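Local coordinates for methane monooxygenase regulatory protein B (PDB 4GAM) that probably regulates soluble methane monooxygenase by binding its hydroxylase component, the enzyme that oxidises methane to methanol, at residues 36-42 against 77-83; 100-106 against 118-123; 112-117 against 125-130. One frame throughout, in Å; residues are numbered along the deposited sequence.

Contact 1. Residues 36-42 against 77-83; sequences DTVVLVL and WWIKANG
Leu42 and Ile79 meet through their ends on one face of two antiparallel strands, 37-43 and 76-82, neighbours in the central four-stranded sheet of this MmoB/DmpM-family fold. Ile79 CG1 lies beside its backbone N (chi1 -62°), which directs CD1 along the strand to Leu42 CD1, 3.7 Å away, where the side chains cross obliquely. Leu40 adds its CB against Ile79 CB at 4.0 Å, and helix 46-63 packs on Leu42 and on Trp77 of the same face, whose NE1 bonds Asn49. The opposite face carries Val39, Val41, Trp78 and Lys80. Val39 CG1 approaches the Trp78 indole at a slant, near NE1, while Lys80 runs past Val39 CG2 until its CE lies 3.5 Å from Thr37 OG1, which hydrogen-bonds Ser35; Lys80 NZ forms a salt bridge to an acidic side chain of the chain of another protein. The Leu40-Ile79 and Leu42-Trp77 backbone pairs are bonded both ways, whereas Val38 N to Ala81 O is weak. Beyond Thr37, the carboxylate of Asp36 and the amide of Asn82 are turned 52° from each other; Asn6 holds Asn82 OD1, and Asn82 ND2 gives a weak bond to Asp36 OD2 at 3.0 Å.

Contact 2. Residues 100-106 against 118-123; sequences FNVYDFL and TLGNKF
Val102 projects from the first turn of the short, weakly bonded helix 102-105 straight into the bend of 118-123, and nearly every part of its side chain meets that segment. Its CB lies 4.1 Å from Thr118 CG2. Beyond it the two methyls part: CG1, beside the backbone N, rests on the main chain, 3.5 Å from Asn121 C, and also meets Phe123 CB at 3.9 Å; CG2, between the backbone N and the carbonyl carbon, comes within 3.4 Å of Gly120 O. On its own segment CG2 also lies over one face of the Tyr103 ring, offset toward the rim. The bend that receives this valine is the connection of a beta hairpin, strands 115-118 and 122-126, held across its neck by a bond from Leu119 N to Lys122 O. Ahead of the valine, Asn101 serves as N-cap, its OD1 accepting from Asp104 N, while its CB is touched by Asn121 ND2 at 3.5 Å; that amide is itself bonded to Asp90. Further along the hairpin, Phe123 stands with CG anti to the backbone N (chi1 174°), which brings the two flanks of its ring up to Phe105 and Leu106, both on the same side of the ring plane. Phe123 CD2 approaches Phe105 CE2 at 4.0 Å, with the ring planes inclined at 52°, and Phe123 CD1 meets Leu106 CD1 at 4.0 Å. The methyl of Thr118, CG2, sits at the edge of the Phe123 ring, in its plane.

Contact 3. Residues 112-117 against 125-130; sequences TIGRAY and ITSELM
Two bends, at chi2 (-70°) and chi3 (109°), curl the Arg115 side chain over the segment that leaves the sheet after Thr126, while Tyr117, with CG between its backbone N and carbonyl carbon (chi1 62°), swings its ring to the same segment. The arginine follows the chain closely. Its aliphatic part passes Glu128 O, the guanidinium lays one face above Thr126 O, and NH1 gives a weak hydrogen bond to Ser127 O at 2.9 Å. Leu129 crosses it at a slant: its backbone N sits in the guanidinium plane at the edge, and its CD2 nears NH1. The tyrosine meets Thr126 CG2 at its ring edge, 3.8 Å from CE1, and its OH end is crossed at about a right angle by Met130, whose CE lies 3.6 Å from Tyr117 OH. Beneath these side chains runs the beta hairpin of strands 115-118 and 122-126. Arg115 and Thr126 form a hydrogen-bonded antiparallel pair, Arg115 N to Thr126 O and Thr126 N to Arg115 O both at 2.8 Å. Just past it Thr126 OG1 accepts from Glu128 N at 2.9 Å, an ST turn that bends the chain as the strand ends. On the other face Ile125 CD1 and Thr112 CG2 meet tip to tip at 3.6 Å. Ser127 O takes a second donor, a basic side chain of the chain of another protein, and Arg115 makes a cation-pi contact with an aromatic one there, so its charge is probably eased by carbonyl dipoles and an aromatic ring rather than by a carboxylate among these partners.

The centre of contact 1 lies about 2 Å from the centre of the chain, those of contacts 3 and 2 about 11 and 16 Å; all three consist largely of buried residues, and all have residues within reach of the chain of another protein. Contacts 2 and 3 share strand 122-126 and meet where Phe123 packs on Ala116 and Tyr117. Contact 3 in turn joins contact 1 through Val39 O with Ile113 N and Gly83 O with Ser127 N, tying the hairpin to the four-stranded sheet. Regular backbone pairing dominates contact 1; contact 2 sets apolar side chains against one another and against the hairpin's main chain; contact 3 combines a short bonded strand pair with an arginine among carbonyls.

Contact 1. Residues 36-42 against 77-83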
loop_
_atom_site.group_PDB
_atom_site.type_symbol
_atom_site.label_atom_id
_atom_site.label_comp_id
_atom_site.label_asym_id
_atom_site.label_seq_id
_atom_site.Cartn_x
_atom_site.Cartn_y
_atom_site.Cartn_z
ATOM N N ASP D 36 -3.535 39.059 5.183
ATOM C CA ASP D 36 -3.340 38.439 6.492
ATOM C C ASP D 36 -3.913 37.028 6.522
ATOM O O ASP D 36 -4.015 36.412 7.581
ATOM C CB ASP D 36 -3.991 39.279 7.597
ATOM C CG ASP D 36 -5.508 39.138 7.628
ATOM O OD1 ASP D 36 -6.119 38.992 6.548
ATOM O OD2 ASP D 36 -6.092 39.173 8.734
ATOM N N THR D 37 -4.290 36.522 5.353
ATOM C CA THR D 37 -4.963 35.233 5.272
ATOM C C THR D 37 -3.987 34.083 5.092
ATOM O O THR D 37 -2.772 34.267 5.127
ATOM C CB THR D 37 -6.001 35.198 4.130
ATOM O OG1 THR D 37 -5.330 35.254 2.864
ATOM C CG2 THR D 37 -6.965 36.371 4.247
ATOM N N VAL D 38 -4.541 32.891 4.908
ATOM C CA VAL D 38 -3.752 31.681 4.758
ATOM C C VAL D 38 -4.535 30.718 3.877
ATOM O O VAL D 38 -5.767 30.690 3.918
ATOM C CB VAL D 38 -3.425 31.050 6.141
ATOM C CG1 VAL D 38 -4.200 29.753 6.366
ATOM C CG2 VAL D 38 -1.933 30.818 6.284
ATOM N N VAL D 39 -3.829 29.955 3.050
ATOM C CA VAL D 39 -4.492 29.002 2.171
ATOM C C VAL D 39 -4.000 27.581 2.417
ATOM O O VAL D 39 -2.802 27.299 2.331
ATOM C CB VAL D 39 -4.309 29.368 0.688
ATOM C CG1 VAL D 39 -5.033 28.364 -0.205
ATOM C CG2 VAL D 39 -4.805 30.780 0.429
ATOM N N LEU D 40 -4.937 26.693 2.730
ATOM C CA LEU D 40 -4.626 25.290 2.945
ATOM C C LEU D 40 -5.355 24.428 1.919
ATOM O O LEU D 40 -6.565 24.555 1.735
ATOM C CB LEU D 40 -5.012 24.880 4.364
ATOM C CG LEU D 40 -4.617 23.473 4.811
ATOM C CD1 LEU D 40 -3.156 23.202 4.496
ATOM C CD2 LEU D 40 -4.889 23.305 6.301
ATOM N N VAL D 41 -4.607 23.565 1.239
ATOM C CA VAL D 41 -5.194 22.640 0.276
ATOM C C VAL D 41 -5.083 21.213 0.790
ATOM O O VAL D 41 -3.978 20.701 0.985
ATOM C CB VAL D 41 -4.507 22.728 -1.098
ATOM C CG1 VAL D 41 -4.961 21.578 -1.986
ATOM C CG2 VAL D 41 -4.799 24.069 -1.756
ATOM N N LEU D 42 -6.229 20.576 1.006
ATOM C CA LEU D 42 -6.264 19.224 1.555
ATOM C C LEU D 42 -6.910 18.221 0.595
ATOM O O LEU D 42 -8.067 18.376 0.198
ATOM C CB LEU D 42 -6.979 19.216 2.908
ATOM C CG LEU D 42 -6.340 20.086 3.996
ATOM C CD1 LEU D 42 -7.167 20.051 5.270
ATOM C CD2 LEU D 42 -4.915 19.647 4.278
ATOM N N TRP D 77 -9.959 20.006 -1.046
ATOM C CA TRP D 77 -10.656 21.021 -0.276
ATOM C C TRP D 77 -9.849 22.307 -0.256
ATOM O O TRP D 77 -8.689 22.322 0.154
ATOM C CB TRP D 77 -10.903 20.536 1.153
ATOM C CG TRP D 77 -11.748 19.316 1.214
ATOM C CD1 TRP D 77 -11.325 18.035 1.409
ATOM C CD2 TRP D 77 -13.168 19.253 1.061
ATOM N NE1 TRP D 77 -12.396 17.177 1.401
ATOM C CE2 TRP D 77 -13.540 17.900 1.183
ATOM C CE3 TRP D 77 -14.161 20.209 0.837
ATOM C CZ2 TRP D 77 -14.864 17.480 1.090
ATOM C CZ3 TRP D 77 -15.473 19.792 0.743
ATOM C CH2 TRP D 77 -15.815 18.439 0.868
ATOM N N TRP D 78 -10.469 23.385 -0.711
ATOM C CA TRP D 78 -9.829 24.686 -0.695
ATOM C C TRP D 78 -10.203 25.400 0.603
ATOM O O TRP D 78 -11.322 25.883 0.754
ATOM C CB TRP D 78 -10.257 25.490 -1.922
ATOM C CG TRP D 78 -9.559 26.802 -2.087
ATOM C CD1 TRP D 78 -8.375 27.033 -2.731
ATOM C CD2 TRP D 78 -10.016 28.075 -1.617
ATOM N NE1 TRP D 78 -8.065 28.370 -2.684
ATOM C CE2 TRP D 78 -9.055 29.032 -2.007
ATOM C CE3 TRP D 78 -11.142 28.497 -0.904
ATOM C CZ2 TRP D 78 -9.189 30.386 -1.702
ATOM C CZ3 TRP D 78 -11.272 29.839 -0.604
ATOM C CH2 TRP D 78 -10.304 30.768 -1.005
ATOM N N ILE D 79 -9.262 25.437 1.542
ATOM C CA ILE D 79 -9.477 26.064 2.842
ATOM C C ILE D 79 -8.756 27.409 2.914
ATOM O O ILE D 79 -7.620 27.532 2.461
ATOM C CB ILE D 79 -8.979 25.157 3.999
ATOM C CG1 ILE D 79 -9.759 23.848 4.037
ATOM C CG2 ILE D 79 -9.101 25.849 5.337
ATOM C CD1 ILE D 79 -8.995 22.683 3.472
ATOM N N LYS D 80 -9.422 28.411 3.478
ATOM C CA LYS D 80 -8.839 29.740 3.621
ATOM C C LYS D 80 -9.308 30.389 4.917
ATOM O O LYS D 80 -10.507 30.501 5.166
ATOM C CB LYS D 80 -9.211 30.613 2.420
ATOM C CG LYS D 80 -8.746 32.061 2.499
ATOM C CD LYS D 80 -8.449 32.589 1.104
ATOM C CE LYS D 80 -8.166 34.078 1.095
ATOM N NZ LYS D 80 -7.664 34.519 -0.239
ATOM N N ALA D 81 -8.357 30.811 5.744
ATOM C CA ALA D 81 -8.679 31.431 7.026
ATOM C C ALA D 81 -7.838 32.676 7.258
ATOM O O ALA D 81 -6.895 32.946 6.514
ATOM C CB ALA D 81 -8.473 30.440 8.161
ATOM N N ASN D 82 -8.186 33.431 8.294
ATOM C CA ASN D 82 -7.443 34.632 8.651
ATOM C C ASN D 82 -6.398 34.375 9.731
ATOM O O ASN D 82 -6.728 33.984 10.850
ATOM C CB ASN D 82 -8.395 35.743 9.099
ATOM C CG ASN D 82 -8.981 36.511 7.935
ATOM O OD1 ASN D 82 -10.084 36.220 7.474
ATOM N ND2 ASN D 82 -8.237 37.500 7.448
ATOM N N GLY D 83 -5.134 34.594 9.384
ATOM C CA GLY D 83 -4.057 34.482 10.347
ATOM C C GLY D 83 -3.342 33.149 10.297
ATOM O O GLY D 83 -2.174 33.087 9.916
#

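Contact 2. Residues 100-106 against 118-123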
loop_
_atom_site.group_PDB
_atom_site.type_symbol
_atom_site.label_atom_id
_atom_site.label_comp_id
_atom_site.label_asym_id
_atom_site.label_seq_id
_atom_site.Cartn_x
_atom_site.Cartn_y
_atom_site.Cartn_z
ATOM N N PHE D 100 -1.349 8.018 14.268
ATOM C CA PHE D 100 -1.340 9.090 13.280
ATOM C C PHE D 100 -0.492 10.252 13.782
ATOM O O PHE D 100 -0.807 10.863 14.803
ATOM C CB PHE D 100 -2.774 9.572 13.045
ATOM C CG PHE D 100 -3.072 9.971 11.624
ATOM C CD1 PHE D 100 -3.254 9.008 10.647
ATOM C CD2 PHE D 100 -3.215 11.310 11.275
ATOM C CE1 PHE D 100 -3.551 9.366 9.341
ATOM C CE2 PHE D 100 -3.518 11.677 9.973
ATOM C CZ PHE D 100 -3.683 10.703 9.003
ATOM N N ASN D 101 0.589 10.548 13.070
ATOM C CA ASN D 101 1.414 11.700 13.399
ATOM C C ASN D 101 1.183 12.824 12.408
ATOM O O ASN D 101 0.145 12.865 11.757
ATOM C CB ASN D 101 2.899 11.332 13.461
ATOM C CG ASN D 101 3.351 10.460 12.303
ATOM O OD1 ASN D 101 2.663 10.321 11.301
ATOM N ND2 ASN D 101 4.528 9.866 12.446
ATOM N N VAL D 102 2.138 13.742 12.294
ATOM C CA VAL D 102 2.026 14.803 11.296
ATOM C C VAL D 102 2.386 14.264 9.917
ATOM O O VAL D 102 1.842 14.699 8.901
ATOM C CB VAL D 102 2.935 16.004 11.619
ATOM C CG1 VAL D 102 2.231 16.987 12.541
ATOM C CG2 VAL D 102 4.243 15.534 12.221
ATOM N N TYR D 103 3.309 13.310 9.899
ATOM C CA TYR D 103 3.786 12.729 8.654
ATOM C C TYR D 103 2.736 11.804 8.048
ATOM O O TYR D 103 2.668 11.651 6.830
ATOM C CB TYR D 103 5.107 11.994 8.882
ATOM C CG TYR D 103 6.132 12.828 9.621
ATOM C CD1 TYR D 103 6.837 13.834 8.973
ATOM C CD2 TYR D 103 6.391 12.612 10.969
ATOM C CE1 TYR D 103 7.774 14.600 9.647
ATOM C CE2 TYR D 103 7.324 13.371 11.651
ATOM C CZ TYR D 103 8.013 14.364 10.986
ATOM O OH TYR D 103 8.942 15.121 11.661
ATOM N N ASP D 104 1.915 11.191 8.895
ATOM C CA ASP D 104 0.779 10.424 8.399
ATOM C C ASP D 104 -0.269 11.381 7.858
ATOM O O ASP D 104 -0.982 11.063 6.909
ATOM C CB ASP D 104 0.174 9.534 9.492
ATOM C CG ASP D 104 0.850 8.174 9.584
ATOM O OD1 ASP D 104 0.819 7.421 8.586
ATOM O OD2 ASP D 104 1.403 7.848 10.654
ATOM N N PHE D 105 -0.348 12.557 8.476
ATOM C CA PHE D 105 -1.272 13.611 8.063
ATOM C C PHE D 105 -0.758 14.359 6.829
ATOM O O PHE D 105 -1.536 14.836 5.998
ATOM C CB PHE D 105 -1.501 14.580 9.229
ATOM C CG PHE D 105 -2.273 15.817 8.860
ATOM C CD1 PHE D 105 -3.654 15.786 8.744
ATOM C CD2 PHE D 105 -1.616 17.022 8.650
ATOM C CE1 PHE D 105 -4.364 16.929 8.413
ATOM C CE2 PHE D 105 -2.318 18.166 8.320
ATOM C CZ PHE D 105 -3.693 18.121 8.201
ATOM N N LEU D 106 0.562 14.442 6.713
ATOM C CA LEU D 106 1.206 15.115 5.592
ATOM C C LEU D 106 1.054 14.348 4.274
ATOM O O LEU D 106 1.540 14.788 3.232
ATOM C CB LEU D 106 2.687 15.347 5.904
ATOM C CG LEU D 106 3.136 16.748 6.331
ATOM C CD1 LEU D 106 2.061 17.448 7.135
ATOM C CD2 LEU D 106 4.424 16.677 7.138
ATOM N N THR D 118 6.110 21.987 11.414
ATOM C CA THR D 118 5.605 21.040 12.405
ATOM C C THR D 118 6.364 21.139 13.724
ATOM O O THR D 118 7.591 21.019 13.759
ATOM C CB THR D 118 5.674 19.583 11.902
ATOM O OG1 THR D 118 7.041 19.187 11.740
ATOM C CG2 THR D 118 4.946 19.441 10.578
ATOM N N LEU D 119 5.627 21.365 14.805
ATOM C CA LEU D 119 6.205 21.385 16.142
ATOM C C LEU D 119 5.837 20.095 16.864
ATOM O O LEU D 119 4.868 20.050 17.621
ATOM C CB LEU D 119 5.703 22.596 16.931
ATOM C CG LEU D 119 6.760 23.617 17.362
ATOM C CD1 LEU D 119 7.464 24.218 16.151
ATOM C CD2 LEU D 119 6.133 24.706 18.221
ATOM N N GLY D 120 6.618 19.047 16.622
ATOM C CA GLY D 120 6.292 17.728 17.131
ATOM C C GLY D 120 5.215 17.104 16.267
ATOM O O GLY D 120 5.403 16.931 15.063
ATOM N N ASN D 121 4.083 16.771 16.878
ATOM C CA ASN D 121 2.933 16.261 16.134
ATOM C C ASN D 121 1.833 17.315 15.987
ATOM O O ASN D 121 0.643 16.995 15.980
ATOM C CB ASN D 121 2.375 14.995 16.789
ATOM C CG ASN D 121 3.308 13.808 16.652
ATOM O OD1 ASN D 121 4.515 13.968 16.462
ATOM N ND2 ASN D 121 2.749 12.605 16.745
ATOM N N LYS D 122 2.243 18.572 15.868
ATOM C CA LYS D 122 1.304 19.679 15.757
ATOM C C LYS D 122 1.633 20.531 14.537
ATOM O O LYS D 122 2.544 21.360 14.573
ATOM C CB LYS D 122 1.335 20.527 17.030
ATOM C CG LYS D 122 -0.039 20.830 17.613
ATOM C CD LYS D 122 -0.038 20.736 19.138
ATOM C CE LYS D 122 -1.422 21.024 19.712
ATOM N NZ LYS D 122 -1.479 20.857 21.195
ATOM N N PHE D 123 0.889 20.317 13.457
ATOM C CA PHE D 123 1.108 21.044 12.210
ATOM C C PHE D 123 0.388 22.392 12.203
ATOM O O PHE D 123 -0.816 22.467 12.435
ATOM C CB PHE D 123 0.661 20.198 11.015
ATOM C CG PHE D 123 0.722 20.920 9.699
ATOM C CD1 PHE D 123 1.896 20.950 8.965
ATOM C CD2 PHE D 123 -0.401 21.561 9.188
ATOM C CE1 PHE D 123 1.953 21.613 7.748
ATOM C CE2 PHE D 123 -0.349 22.227 7.974
ATOM C CZ PHE D 123 0.829 22.252 7.253
#

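Contact 3. Residues 112-117 against 125-130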
loop_
_atom_site.group_PDB
_atom_site.type_symbol
_atom_site.label_atom_id
_atom_site.label_comp_id
_atom_site.label_asym_id
_atom_site.label_seq_id
_atom_site.Cartn_x
_atom_site.Cartn_y
_atom_site.Cartn_z
ATOM N N THR D 112 -0.015 24.736 0.299
ATOM C CA THR D 112 0.021 25.741 1.339
ATOM C C THR D 112 0.318 27.094 0.714
ATOM O O THR D 112 1.129 27.195 -0.203
ATOM C CB THR D 112 1.114 25.389 2.372
ATOM O OG1 THR D 112 0.603 24.425 3.301
ATOM C CG2 THR D 112 1.577 26.621 3.130
ATOM N N ILE D 113 -0.370 28.128 1.177
ATOM C CA ILE D 113 0.039 29.490 0.872
ATOM C C ILE D 113 0.168 30.230 2.200
ATOM O O ILE D 113 -0.826 30.595 2.828
ATOM C CB ILE D 113 -0.936 30.203 -0.085
ATOM C CG1 ILE D 113 -1.270 29.304 -1.278
ATOM C CG2 ILE D 113 -0.339 31.501 -0.581
ATOM C CD1 ILE D 113 -2.164 29.963 -2.303
ATOM N N GLY D 114 1.414 30.423 2.620
ATOM C CA GLY D 114 1.736 30.888 3.957
ATOM C C GLY D 114 2.908 30.054 4.440
ATOM O O GLY D 114 3.403 29.209 3.695
ATOM N N ARG D 115 3.363 30.274 5.670
ATOM C CA ARG D 115 4.476 29.478 6.185
ATOM C C ARG D 115 3.957 28.264 6.938
ATOM O O ARG D 115 3.109 28.385 7.821
ATOM C CB ARG D 115 5.390 30.294 7.102
ATOM C CG ARG D 115 5.279 31.794 6.951
ATOM C CD ARG D 115 5.846 32.300 5.634
ATOM N NE ARG D 115 4.796 32.752 4.721
ATOM C CZ ARG D 115 4.073 33.856 4.894
ATOM N NH1 ARG D 115 4.267 34.627 5.956
ATOM N NH2 ARG D 115 3.148 34.187 4.006
ATOM N N ALA D 116 4.474 27.095 6.583
ATOM C CA ALA D 116 4.089 25.859 7.249
ATOM C C ALA D 116 5.270 25.278 8.019
ATOM O O ALA D 116 6.425 25.484 7.643
ATOM C CB ALA D 116 3.565 24.855 6.236
ATOM N N TYR D 117 4.968 24.562 9.099
ATOM C CA TYR D 117 5.984 23.899 9.914
ATOM C C TYR D 117 5.335 22.946 10.916
ATOM O O TYR D 117 4.151 23.075 11.227
ATOM C CB TYR D 117 6.866 24.922 10.641
ATOM C CG TYR D 117 6.130 25.824 11.611
ATOM C CD1 TYR D 117 5.444 26.947 11.165
ATOM C CD2 TYR D 117 6.141 25.563 12.977
ATOM C CE1 TYR D 117 4.776 27.776 12.049
ATOM C CE2 TYR D 117 5.478 26.386 13.869
ATOM C CZ TYR D 117 4.796 27.492 13.400
ATOM O OH TYR D 117 4.134 28.317 14.282
ATOM N N ILE D 125 0.037 26.266 10.035
ATOM C CA ILE D 125 0.307 27.129 8.888
ATOM C C ILE D 125 -0.120 28.561 9.209
ATOM O O ILE D 125 -1.243 28.793 9.655
ATOM C CB ILE D 125 -0.403 26.619 7.612
ATOM C CG1 ILE D 125 -0.330 27.670 6.503
ATOM C CG2 ILE D 125 -1.849 26.233 7.905
ATOM C CD1 ILE D 125 -1.192 27.348 5.306
ATOM N N THR D 126 0.778 29.518 8.998
ATOM C CA THR D 126 0.533 30.886 9.447
ATOM C C THR D 126 0.950 31.953 8.434
ATOM O O THR D 126 1.703 31.684 7.495
ATOM C CB THR D 126 1.228 31.156 10.799
ATOM O OG1 THR D 126 1.298 32.566 11.041
ATOM C CG2 THR D 126 2.628 30.584 10.786
ATOM N N SER D 127 0.443 33.165 8.638
ATOM C CA SER D 127 0.734 34.287 7.757
ATOM C C SER D 127 1.884 35.114 8.322
ATOM O O SER D 127 2.362 36.056 7.683
ATOM C CB SER D 127 -0.513 35.158 7.581
ATOM O OG SER D 127 -0.393 36.000 6.448
ATOM N N GLU D 128 2.325 34.752 9.524
ATOM C CA GLU D 128 3.441 35.436 10.166
ATOM C C GLU D 128 4.750 35.074 9.477
ATOM O O GLU D 128 5.001 33.905 9.180
ATOM C CB GLU D 128 3.521 35.075 11.652
ATOM C CG GLU D 128 4.203 36.142 12.507
ATOM C CD GLU D 128 5.160 35.565 13.540
ATOM O OE1 GLU D 128 4.821 34.547 14.180
ATOM O OE2 GLU D 128 6.260 36.136 13.708
ATOM N N LEU D 129 5.582 36.080 9.226
ATOM C CA LEU D 129 6.883 35.861 8.602
ATOM C C LEU D 129 7.926 35.447 9.636
ATOM O O LEU D 129 8.506 36.287 10.324
ATOM C CB LEU D 129 7.336 37.111 7.847
ATOM C CG LEU D 129 6.546 37.443 6.579
ATOM C CD1 LEU D 129 6.838 38.865 6.140
ATOM C CD2 LEU D 129 6.874 36.458 5.465
ATOM N N MET D 130 8.164 34.141 9.725
ATOM C CA MET D 130 9.004 33.562 10.773
ATOM C C MET D 130 10.493 33.875 10.611
ATOM O O MET D 130 11.156 33.348 9.716
ATOM C CB MET D 130 8.788 32.043 10.849
ATOM C CG MET D 130 7.359 31.625 11.173
ATOM S SD MET D 130 6.730 32.473 12.632
ATOM C CE MET D 130 5.258 31.520 12.985
#